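Local coordinates for Esterase/lipase-like protein (Caldicellulosiruptor lactoaceticus 6A, PDB 6A6O) that hydrolyses both acetyl esters and xylosides, as a bifunctional enzyme that probably adopts the alpha/beta-hydrolase fold, at residues A[66-71]-A[90-95]. Sequence-based numbering, arbitrary orientation.
Sequences THRAQH and LNYRVQ
Arg68 reaches Asn91 and Tyr92 through a chain that is extended at chi2 (173°) and then bends at chi3 (-46°). The bend turns the guanidinium away from the Tyr92 ring, toward the side-chain oxygen of Asn91, in strand 86-91, and the backbone oxygen of Tyr92 just after it. Tyr92 CG sits between its own backbone N and carbonyl carbon (chi1 55°), which lays the ring beneath the aliphatic part of Arg68. Arg68 CD lies over the centre of that ring, 4.2 Å from its centroid, in a CH-pi contact. Arg68 NE donates to Asn91 OD1 at 2.9 Å, from a position tilted out of the carbonyl plane. Arg68 NH1 makes a weak bond to Tyr92 O, also 2.9 Å. A water accepts from Arg68 NH2 and bonds weakly to Asn91 OD1. A second water donates to His67 O and to Tyr92 OH, 2.8 Å from each; Tyr92 OH also bonds Pro61 O. Farther along, Val94 CG2 packs against Thr66 O at 3.6 Å. With an alanine in place of Arg68, Asn91 OD1 and Tyr92 O would probably lose these donors, and the ring the methylenes packed on it. Strand 54-60, helix 74-82 and strand 86-91 form a beta-alpha-beta crossover between parallel neighbours. The contact joins the loop before that helix to the end of strand 86-91 and the loop that follows. Tyr92 also touches the probable GxSxG nucleophile elbow. Across this contact the arginine's charge meets carbonyl oxygens and a water, not a carboxylate, so directed hydrogen bonds, one of them weak, probably hold it rather than an ion pair.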
ATOM      1  N   THR A  66      -0.537 -12.988  -6.993  1.00 29.78           N
ATOM      2  CA  THR A  66      -1.380 -14.143  -7.294  1.00 32.05           C
ATOM      3  C   THR A  66      -2.469 -14.366  -6.260  1.00 35.39           C
ATOM      4  O   THR A  66      -3.419 -15.103  -6.533  1.00 36.45           O
ATOM      5  CB  THR A  66      -0.544 -15.430  -7.402  1.00 32.30           C
ATOM      6  OG1 THR A  66       0.110 -15.694  -6.152  1.00 34.59           O
ATOM      7  CG2 THR A  66       0.508 -15.307  -8.496  1.00 32.63           C
ATOM      8  N   HIS A  67      -2.348 -13.771  -5.085  1.00 29.16           N
ATOM      9  CA  HIS A  67      -3.335 -13.889  -4.026  1.00 35.64           C
ATOM     10  C   HIS A  67      -3.066 -12.748  -3.060  1.00 35.39           C
ATOM     11  O   HIS A  67      -2.164 -11.930  -3.276  1.00 28.56           O
ATOM     12  CB  HIS A  67      -3.253 -15.252  -3.332  1.00 33.59           C
ATOM     13  CG  HIS A  67      -1.937 -15.504  -2.664  1.00 32.50           C
ATOM     14  ND1 HIS A  67      -0.777 -15.741  -3.370  1.00 36.22           N
ATOM     15  CD2 HIS A  67      -1.587 -15.510  -1.356  1.00 33.92           C
ATOM     16  CE1 HIS A  67       0.225 -15.899  -2.526  1.00 37.21           C
ATOM     17  NE2 HIS A  67      -0.240 -15.769  -1.297  1.00 31.15           N
ATOM     18  N   ARG A  68      -3.850 -12.689  -1.990  1.00 31.48           N
ATOM     19  CA  ARG A  68      -3.656 -11.659  -0.978  1.00 31.91           C
ATOM     20  C   ARG A  68      -3.594 -12.332   0.382  1.00 34.84           C
ATOM     21  O   ARG A  68      -4.546 -13.009   0.786  1.00 29.27           O
ATOM     22  CB  ARG A  68      -4.764 -10.605  -1.055  1.00 30.68           C
ATOM     23  CG  ARG A  68      -4.669  -9.758  -2.339  1.00 29.41           C
ATOM     24  CD  ARG A  68      -5.855  -8.832  -2.510  1.00 30.06           C
ATOM     25  NE  ARG A  68      -7.096  -9.559  -2.248  1.00 34.01           N
ATOM     26  CZ  ARG A  68      -7.773 -10.241  -3.167  1.00 35.99           C
ATOM     27  NH1 ARG A  68      -7.356 -10.261  -4.428  1.00 31.63           N
ATOM     28  NH2 ARG A  68      -8.874 -10.897  -2.824  1.00 35.16           N
ATOM     29  N   ALA A  69      -2.463 -12.167   1.066  1.00 26.13           N
ATOM     30  CA  ALA A  69      -2.216 -12.878   2.317  1.00 27.66           C
ATOM     31  C   ALA A  69      -3.074 -12.321   3.453  1.00 29.89           C
ATOM     32  O   ALA A  69      -3.097 -11.110   3.713  1.00 28.19           O
ATOM     33  CB  ALA A  69      -0.735 -12.795   2.682  1.00 28.37           C
ATOM     34  N   GLN A  70      -3.771 -13.221   4.150  1.00 29.78           N
ATOM     35  CA  GLN A  70      -4.694 -12.773   5.183  1.00 28.05           C
ATOM     36  C   GLN A  70      -3.964 -12.292   6.434  1.00 24.11           C
ATOM     37  O   GLN A  70      -4.441 -11.372   7.104  1.00 26.29           O
ATOM     38  CB  GLN A  70      -5.679 -13.897   5.531  1.00 35.61           C
ATOM     39  CG  GLN A  70      -6.785 -14.088   4.500  1.00 35.99           C
ATOM     40  CD  GLN A  70      -7.457 -15.437   4.636  1.00 53.03           C
ATOM     41  OE1 GLN A  70      -8.583 -15.634   4.155  1.00 57.90           O
ATOM     42  NE2 GLN A  70      -6.764 -16.391   5.285  1.00 49.44           N
ATOM     43  N   HIS A  71      -2.801 -12.868   6.759  1.00 26.53           N
ATOM     44  CA  HIS A  71      -2.071 -12.379   7.929  1.00 27.57           C
ATOM     45  C   HIS A  71      -1.487 -10.987   7.712  1.00 27.87           C
ATOM     46  O   HIS A  71      -1.052 -10.348   8.677  1.00 25.38           O
ATOM     47  CB  HIS A  71      -0.959 -13.357   8.333  1.00 28.52           C
ATOM     48  CG  HIS A  71       0.238 -13.345   7.433  1.00 27.82           C
ATOM     49  ND1 HIS A  71       0.200 -13.770   6.119  1.00 31.39           N
ATOM     50  CD2 HIS A  71       1.517 -12.969   7.672  1.00 30.48           C
ATOM     51  CE1 HIS A  71       1.408 -13.653   5.591  1.00 32.31           C
ATOM     52  NE2 HIS A  71       2.225 -13.178   6.516  1.00 29.48           N
ATOM     53  N   LEU A  90      -7.103  -3.197   1.294  1.00 24.18           N
ATOM     54  CA  LEU A  90      -7.374  -3.119  -0.141  1.00 26.28           C
ATOM     55  C   LEU A  90      -7.261  -4.513  -0.746  1.00 27.53           C
ATOM     56  O   LEU A  90      -6.170  -5.102  -0.788  1.00 22.96           O
ATOM     57  CB  LEU A  90      -6.426  -2.159  -0.855  1.00 25.40           C
ATOM     58  CG  LEU A  90      -6.612  -2.207  -2.383  1.00 28.34           C
ATOM     59  CD1 LEU A  90      -8.006  -1.667  -2.816  1.00 27.06           C
ATOM     60  CD2 LEU A  90      -5.504  -1.414  -3.059  1.00 31.04           C
ATOM     61  N   ASN A  91      -8.383  -5.037  -1.238  1.00 25.82           N
ATOM     62  CA  ASN A  91      -8.379  -6.302  -1.959  1.00 26.70           C
ATOM     63  C   ASN A  91      -8.330  -5.966  -3.443  1.00 30.80           C
ATOM     64  O   ASN A  91      -9.352  -5.856  -4.120  1.00 29.37           O
ATOM     65  CB  ASN A  91      -9.577  -7.158  -1.570  1.00 29.94           C
ATOM     66  CG  ASN A  91      -9.374  -7.821  -0.232  1.00 30.37           C
ATOM     67  OD1 ASN A  91      -8.299  -8.359   0.043  1.00 31.56           O
ATOM     68  ND2 ASN A  91     -10.396  -7.775   0.622  1.00 31.37           N
ATOM     69  N   TYR A  92      -7.110  -5.777  -3.935  1.00 27.42           N
ATOM     70  CA  TYR A  92      -6.850  -5.426  -5.316  1.00 26.64           C
ATOM     71  C   TYR A  92      -6.805  -6.675  -6.191  1.00 26.50           C
ATOM     72  O   TYR A  92      -6.616  -7.797  -5.713  1.00 27.14           O
ATOM     73  CB  TYR A  92      -5.521  -4.678  -5.413  1.00 26.59           C
ATOM     74  CG  TYR A  92      -4.347  -5.430  -4.806  1.00 24.20           C
ATOM     75  CD1 TYR A  92      -3.573  -6.299  -5.579  1.00 27.27           C
ATOM     76  CD2 TYR A  92      -3.991  -5.248  -3.471  1.00 24.35           C
ATOM     77  CE1 TYR A  92      -2.479  -6.980  -5.036  1.00 24.58           C
ATOM     78  CE2 TYR A  92      -2.883  -5.920  -2.921  1.00 23.04           C
ATOM     79  CZ  TYR A  92      -2.145  -6.792  -3.711  1.00 24.02           C
ATOM     80  OH  TYR A  92      -1.066  -7.486  -3.187  1.00 24.07           O
ATOM     81  N   ARG A  93      -6.938  -6.458  -7.496  1.00 27.39           N
ATOM     82  CA  ARG A  93      -6.950  -7.568  -8.440  1.00 30.42           C
ATOM     83  C   ARG A  93      -5.583  -8.238  -8.530  1.00 30.49           C
ATOM     84  O   ARG A  93      -4.534  -7.590  -8.413  1.00 27.50           O
ATOM     85  CB  ARG A  93      -7.377  -7.077  -9.818  1.00 29.71           C
ATOM     86  CG  ARG A  93      -8.888  -6.975  -9.972  1.00 33.66           C
ATOM     87  CD  ARG A  93      -9.273  -6.335 -11.291  1.00 32.04           C
ATOM     88  NE  ARG A  93      -9.129  -4.886 -11.274  1.00 28.80           N
ATOM     89  CZ  ARG A  93      -9.375  -4.108 -12.319  1.00 32.52           C
ATOM     90  NH1 ARG A  93      -9.762  -4.655 -13.471  1.00 36.00           N
ATOM     91  NH2 ARG A  93      -9.226  -2.796 -12.225  1.00 30.57           N
ATOM     92  N   VAL A  94      -5.608  -9.553  -8.763  1.00 28.31           N
ATOM     93  CA  VAL A  94      -4.418 -10.374  -8.899  1.00 30.24           C
ATOM     94  C   VAL A  94      -4.577 -11.270 -10.128  1.00 29.11           C
ATOM     95  O   VAL A  94      -5.572 -11.196 -10.843  1.00 32.18           O
ATOM     96  CB  VAL A  94      -4.142 -11.213  -7.634  1.00 31.42           C
ATOM     97  CG1 VAL A  94      -3.809 -10.307  -6.457  1.00 30.52           C
ATOM     98  CG2 VAL A  94      -5.345 -12.111  -7.299  1.00 32.18           C
ATOM     99  N   GLN A  95      -3.576 -12.122 -10.348  1.00 32.90           N
ATOM    100  CA  GLN A  95      -3.558 -13.059 -11.464  1.00 32.39           C
ATOM    101  C   GLN A  95      -4.904 -13.778 -11.573  1.00 34.64           C
ATOM    102  O   GLN A  95      -5.438 -14.236 -10.558  1.00 36.36           O
ATOM    103  CB  GLN A  95      -2.433 -14.075 -11.251  1.00 36.75           C
ATOM    104  CG  GLN A  95      -2.049 -14.900 -12.464  1.00 38.03           C
ATOM    105  CD  GLN A  95      -0.860 -15.799 -12.182  1.00 40.68           C
ATOM    106  OE1 GLN A  95      -0.947 -16.730 -11.377  1.00 42.69           O
ATOM    107  NE2 GLN A  95       0.261 -15.515 -12.830  1.00 42.92           N
TER
HETATM  108  O   HOH W   1      -0.401 -10.001  -4.150  1.00 26.18           O
HETATM  109  O   HOH W   2      -8.778 -11.646   0.093  1.00 43.31           O